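Side-chain contacts in putative exported protein (Bordetella pertussis Tohama I, PDB 2PFY), which binds pyroglutamic acid and probably serves as the extracytoplasmic solute receptor of a tripartite ATP-independent periplasmic transport system: residues 147-150 and 151-154; 94-97 and 98-102; 8-11 and 12-16. All coordinates share one frame; numbering follows the deposited sequence.

In the fold
Contact 3 comes first along the chain, contact 2 next and contact 1 last. Their centres are about 22 to 24 Å apart, and none touches another. Contact 3 joins the end of strand 2-7, in the five-stranded mixed sheet, to helix 15-30. Contact 2 lies within helix 89-108. Contact 1 lies in helix 147-155, between the parallel strands 141-144 and 159-162. Contacts 1 and 3 are on opposite sides of the chain's centre, yet both come near the bound pyroglutamic acid: the side chain of Thr149 is about 7 Å and that of Gln10 about 5 Å from it. The side chain of Trp96 is about 13 Å from it, so contact 2 lies away from the pocket.

Contact 1 (147-150 and 151-154); sequences ASTS and HMAA
Thr149 and Met152, the latter present as selenomethionine, make the side-chain contact within this stretch of helix 147-155. Methyl CE of Met152 comes to 4.3 Å from CB of Thr149. The torsion about CG-SE (chi3 72°) bends the chain and folds its methyl back along the helix. The same methyl lies 4.0 Å from Thr149 O.

The backbone hydrogen bonds are the regular ones of an alpha helix. His151 N donates to Ala147 O at 3.0 Å and Met152 N to Ser148 O at 2.8 Å. Ala153 N reaches Thr149 O at 3.0 Å, and Ala154 N reaches Ser150 O at 3.1 Å. All four are fairly straight.

Side-chain carbons rest against these carbonyls. CB of Met152 is 3.4 Å from Ser148 O, and CB of Ala153 is likewise 3.4 Å from Thr149 O. Ala153 and Ala154 both meet Pro160 of strand 159-162.

The polar end of Thr149 looks back along the chain. Its OG1 is hydrogen-bonded to Tyr145 N and to Ser146 OG, which ties the first turn of the helix to the residues leading into it. Met152 meets Met280 of helix 267-287, and the side chain of His151, whose end leads away from the turn, meets Met280 and Asp283.

This is the helix of a beta-alpha-beta unit with strands 141-144 and 159-162. Its start follows Arg143 and Tyr145, two residues of the pyroglutamic acid pocket.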
# COMPACT_ATOMS: atom_id res chain seq x y z
N ALA A 147 10.53 1.66 -3.50
CA ALA A 147 11.47 2.70 -3.93
C ALA A 147 11.31 3.98 -3.12
O ALA A 147 12.30 4.54 -2.64
CB ALA A 147 11.30 2.97 -5.47
N SER A 148 10.07 4.45 -2.94
CA SER A 148 9.82 5.66 -2.15
C SER A 148 10.29 5.54 -0.69
O SER A 148 11.00 6.44 -0.19
CB SER A 148 8.35 6.07 -2.20
OG SER A 148 8.16 7.30 -1.52
N THR A 149 9.92 4.46 -0.01
CA THR A 149 10.37 4.31 1.37
C THR A 149 11.89 4.07 1.52
O THR A 149 12.46 4.42 2.55
CB THR A 149 9.56 3.22 2.16
OG1 THR A 149 9.62 1.96 1.46
CG2 THR A 149 8.09 3.66 2.36
N SER A 150 12.52 3.46 0.52
CA SER A 150 13.99 3.36 0.47
C SER A 150 14.65 4.74 0.43
O SER A 150 15.56 5.03 1.22
CB SER A 150 14.45 2.57 -0.75
OG SER A 150 14.53 1.20 -0.47
N HIS A 151 14.18 5.58 -0.49
CA HIS A 151 14.61 6.96 -0.60
C HIS A 151 14.34 7.75 0.70
O HIS A 151 15.22 8.46 1.20
CB HIS A 151 13.93 7.62 -1.80
CG HIS A 151 14.43 9.00 -2.09
ND1 HIS A 151 13.60 10.02 -2.49
CD2 HIS A 151 15.68 9.53 -2.03
CE1 HIS A 151 14.31 11.12 -2.67
NE2 HIS A 151 15.58 10.85 -2.40
N MSE A 152 13.14 7.61 1.25
CA MSE A 152 12.78 8.28 2.48
C MSE A 152 13.72 7.91 3.64
O MSE A 152 14.17 8.80 4.38
CB MSE A 152 11.33 7.98 2.85
CG MSE A 152 10.84 8.66 4.13
SE MSE A 152 9.24 7.73 4.71
CE MSE A 152 10.17 6.04 5.36
N ALA A 153 14.01 6.62 3.78
CA ALA A 153 14.86 6.12 4.84
C ALA A 153 16.28 6.68 4.74
O ALA A 153 16.88 7.01 5.75
CB ALA A 153 14.90 4.60 4.84
N ALA A 154 16.80 6.78 3.51
CA ALA A 154 18.14 7.30 3.26
C ALA A 154 18.20 8.77 3.70
O ALA A 154 19.12 9.18 4.42
CB ALA A 154 18.51 7.15 1.80

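Contact 2 (94-97 and 98-102); sequences KLWK and ATRPL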
# COMPACT_ATOMS: atom_id res chain seq x y z
N LYS A 94 -8.82 12.59 -1.72
CA LYS A 94 -8.77 13.63 -2.73
C LYS A 94 -7.58 13.37 -3.63
O LYS A 94 -7.70 13.42 -4.86
CB LYS A 94 -8.67 15.01 -2.08
CG LYS A 94 -8.72 16.20 -3.06
CD LYS A 94 -8.94 17.53 -2.29
CE LYS A 94 -9.09 18.72 -3.26
NZ LYS A 94 -9.50 18.30 -4.65
N LEU A 95 -6.43 13.05 -3.03
CA LEU A 95 -5.26 12.68 -3.80
C LEU A 95 -5.54 11.47 -4.71
O LEU A 95 -5.13 11.45 -5.88
CB LEU A 95 -4.04 12.45 -2.88
CG LEU A 95 -2.69 12.08 -3.53
CD1 LEU A 95 -2.21 13.16 -4.58
CD2 LEU A 95 -1.59 11.80 -2.52
N TRP A 96 -6.24 10.47 -4.17
CA TRP A 96 -6.56 9.24 -4.91
C TRP A 96 -7.46 9.54 -6.12
O TRP A 96 -7.24 9.05 -7.23
CB TRP A 96 -7.18 8.17 -3.99
CG TRP A 96 -7.70 6.95 -4.75
CD1 TRP A 96 -9.00 6.58 -4.91
CD2 TRP A 96 -6.92 5.99 -5.49
NE1 TRP A 96 -9.09 5.45 -5.66
CE2 TRP A 96 -7.84 5.06 -6.04
CE3 TRP A 96 -5.54 5.81 -5.71
CZ2 TRP A 96 -7.43 3.97 -6.82
CZ3 TRP A 96 -5.13 4.73 -6.48
CH2 TRP A 96 -6.08 3.81 -7.03
N LYS A 97 -8.47 10.36 -5.89
CA LYS A 97 -9.40 10.78 -6.95
C LYS A 97 -8.63 11.47 -8.12
O LYS A 97 -8.94 11.21 -9.29
CB LYS A 97 -10.45 11.69 -6.34
CG LYS A 97 -11.90 11.18 -6.45
CD LYS A 97 -12.91 12.36 -6.29
CE LYS A 97 -13.66 12.67 -7.61
NZ LYS A 97 -13.69 14.14 -7.92
N ALA A 98 -7.62 12.28 -7.81
CA ALA A 98 -6.70 12.88 -8.80
C ALA A 98 -5.69 11.91 -9.42
O ALA A 98 -5.23 12.11 -10.56
CB ALA A 98 -5.92 14.06 -8.16
N THR A 99 -5.30 10.88 -8.66
CA THR A 99 -4.26 9.94 -9.09
C THR A 99 -4.83 8.83 -9.98
O THR A 99 -4.23 8.49 -11.03
CB THR A 99 -3.55 9.31 -7.87
OG1 THR A 99 -2.98 10.35 -7.07
CG2 THR A 99 -2.45 8.37 -8.28
N ARG A 100 -5.97 8.30 -9.56
CA ARG A 100 -6.58 7.12 -10.18
C ARG A 100 -6.68 7.15 -11.72
O ARG A 100 -6.22 6.20 -12.37
CB ARG A 100 -7.96 6.86 -9.58
CG ARG A 100 -8.41 5.44 -9.81
CD ARG A 100 -9.85 5.22 -9.45
NE ARG A 100 -10.25 3.90 -9.95
CZ ARG A 100 -11.28 3.22 -9.48
NH1 ARG A 100 -12.02 3.75 -8.52
NH2 ARG A 100 -11.57 2.02 -9.97
N PRO A 101 -7.31 8.21 -12.31
CA PRO A 101 -7.47 8.12 -13.78
C PRO A 101 -6.13 8.09 -14.52
O PRO A 101 -6.03 7.40 -15.54
CB PRO A 101 -8.31 9.36 -14.14
CG PRO A 101 -8.29 10.24 -12.98
CD PRO A 101 -7.94 9.42 -11.76
N LEU A 102 -5.13 8.82 -14.02
CA LEU A 102 -3.78 8.76 -14.57
C LEU A 102 -3.15 7.37 -14.50
O LEU A 102 -2.51 6.91 -15.46
CB LEU A 102 -2.88 9.79 -13.87
CG LEU A 102 -3.16 11.25 -14.26
CD1 LEU A 102 -2.42 12.20 -13.31
CD2 LEU A 102 -2.76 11.49 -15.71
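Trp96 and Arg100 both turn CG opposite their own backbone N (chi1 172° and -160°), and this brings the two side chains together one helical turn apart. The arginine then stays extended as far as NE, so its methylene chain crosses from over the six-membered ring out past the CE2-CZ2 side. CB of Arg100 sits above one face of that ring in a CH-pi contact, 4.1 Å from its centroid and 18° off the normal. Further along, CG of Arg100 comes to 3.5 Å from CZ2 of Trp96.

The polar ends of this pair converge outside the segments. Glu237 OE2 of helix 223-257 accepts a hydrogen bond from Trp96 NE1 and forms a salt bridge with Arg100 NH1. A shared carboxylate thus helps to hold both groups in place.

Thr99 uses its hydroxyl against the backbone. OG1 donates to Leu95 O at 2.7 Å, approaching from above the carbonyl plane. The same oxygen takes only a weak bond from Thr99 N. CD1 of Leu95 packs 3.8 Å from OG1 of Thr99, while the leucine itself faces helix 290-300 through Leu295 and Tyr299.

The backbone bonds from Ala98 N to Lys94 O and from Arg100 N to Trp96 O are regular. Pro101 then has no N-H to give. Its CD lies 3.2 Å from Lys97 O, where a donor would normally sit, and Leu102 N also lacks its bond to the preceding turn. Such a break is the mark of a proline kink in a helix, here in helix 89-108, which meets helices 223-257 and 290-300.

Contact 3 (8-11 and 12-16); sequences AEQP and DANYL
Pro11 and Asn14 close a beta turn just before helix 15-30. Asn14 N donates to Pro11 O at 2.9 Å, a fairly straight N-H bond that comes in above the carbonyl plane. The two central residues, Asp12 and Ala13, both have helical backbone angles. Gln10 and Pro11 before them are extended, as is Asn14 after them, so the chain leaves strand 2-7, reverses and enters the helix.

Asn14 occupies the N-cap position. Its CG is anti to the backbone N (chi1 174°), which lets OD1 reach forward to Leu16 N at 2.7 Å. This capping bond is weak, because its angle is poor. ND2 of Asn14 is hydrogen-bonded to Asp189 OD2.

Gln10 packs against the Asn14 side chain. CB of Gln10 lies 3.5 Å from both CB and CG of Asn14. The two amide planes are turned 53° apart, so they do not stack. A bend at chi2 turns the Gln10 amide toward Glu9. NE2 of Gln10 donates to Glu9 OE2 at 2.9 Å, on the anti side of the carboxylate, and it also bonds Thr165 OG1. CG of Pro11 touches CB of Ala13 more loosely, at 4.4 Å.

Glu9 OE1 forms a salt bridge with Arg48. Asp12 OD1 is hydrogen-bonded to Ser41 OG and forms a salt bridge with Arg21. Arg48 and Thr165 both line the pyroglutamic acid pocket, so Glu9 and Gln10 hold on to two pocket residues and probably help to position them. The whole is a strand-to-helix connection through a beta turn and an N-cap, beside the ligand site.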
# COMPACT_ATOMS: atom_id res chain seq x y z
N ALA A 8 -2.87 -12.14 -3.91
CA ALA A 8 -3.00 -11.05 -2.93
C ALA A 8 -1.75 -11.04 -2.08
O ALA A 8 -1.18 -12.10 -1.73
CB ALA A 8 -4.24 -11.25 -2.06
N GLU A 9 -1.33 -9.83 -1.74
CA GLU A 9 -0.04 -9.59 -1.09
C GLU A 9 0.06 -10.07 0.39
O GLU A 9 1.06 -10.65 0.82
CB GLU A 9 0.14 -8.08 -1.12
CG GLU A 9 1.47 -7.62 -1.48
CD GLU A 9 1.55 -6.13 -1.41
OE1 GLU A 9 2.02 -5.53 -2.38
OE2 GLU A 9 1.17 -5.57 -0.38
N GLN A 10 -1.00 -9.82 1.14
CA GLN A 10 -0.96 -9.92 2.59
C GLN A 10 -1.68 -11.18 3.07
O GLN A 10 -2.49 -11.78 2.33
CB GLN A 10 -1.61 -8.66 3.15
CG GLN A 10 -0.92 -7.34 2.67
CD GLN A 10 0.54 -7.29 3.10
OE1 GLN A 10 0.89 -7.78 4.19
NE2 GLN A 10 1.40 -6.72 2.26
N PRO A 11 -1.40 -11.61 4.32
CA PRO A 11 -2.06 -12.79 4.87
C PRO A 11 -3.56 -12.60 5.08
O PRO A 11 -4.05 -11.49 4.98
CB PRO A 11 -1.35 -12.97 6.23
CG PRO A 11 -0.89 -11.64 6.58
CD PRO A 11 -0.43 -11.05 5.28
N ASP A 12 -4.28 -13.69 5.30
CA ASP A 12 -5.72 -13.69 5.50
C ASP A 12 -6.12 -12.85 6.74
O ASP A 12 -7.25 -12.36 6.81
CB ASP A 12 -6.19 -15.16 5.58
CG ASP A 12 -6.19 -15.85 4.21
OD1 ASP A 12 -6.15 -15.16 3.18
OD2 ASP A 12 -6.21 -17.09 4.15
N ALA A 13 -5.18 -12.64 7.69
CA ALA A 13 -5.36 -11.63 8.78
C ALA A 13 -5.76 -10.22 8.27
O ALA A 13 -6.51 -9.49 8.93
CB ALA A 13 -4.06 -11.51 9.63
N ASN A 14 -5.24 -9.86 7.11
CA ASN A 14 -5.19 -8.49 6.66
C ASN A 14 -6.49 -8.06 6.02
O ASN A 14 -7.09 -8.83 5.29
CB ASN A 14 -4.03 -8.33 5.66
CG ASN A 14 -4.00 -6.97 5.03
OD1 ASN A 14 -4.63 -6.74 3.97
ND2 ASN A 14 -3.25 -6.04 5.65
N TYR A 15 -6.95 -6.85 6.29
CA TYR A 15 -8.29 -6.44 5.80
C TYR A 15 -8.33 -6.19 4.29
O TYR A 15 -9.39 -6.31 3.68
CB TYR A 15 -8.88 -5.26 6.59
CG TYR A 15 -8.25 -3.91 6.29
CD1 TYR A 15 -8.66 -3.15 5.18
CD2 TYR A 15 -7.25 -3.38 7.12
CE1 TYR A 15 -8.07 -1.89 4.90
CE2 TYR A 15 -6.66 -2.13 6.86
CZ TYR A 15 -7.09 -1.39 5.77
OH TYR A 15 -6.48 -0.16 5.52
N LEU A 16 -7.20 -5.86 3.69
CA LEU A 16 -7.14 -5.66 2.23
C LEU A 16 -7.32 -6.99 1.53
O LEU A 16 -8.01 -7.07 0.51
CB LEU A 16 -5.81 -5.00 1.82
CG LEU A 16 -5.72 -3.54 2.30
CD1 LEU A 16 -4.28 -2.99 2.08
CD2 LEU A 16 -6.76 -2.63 1.59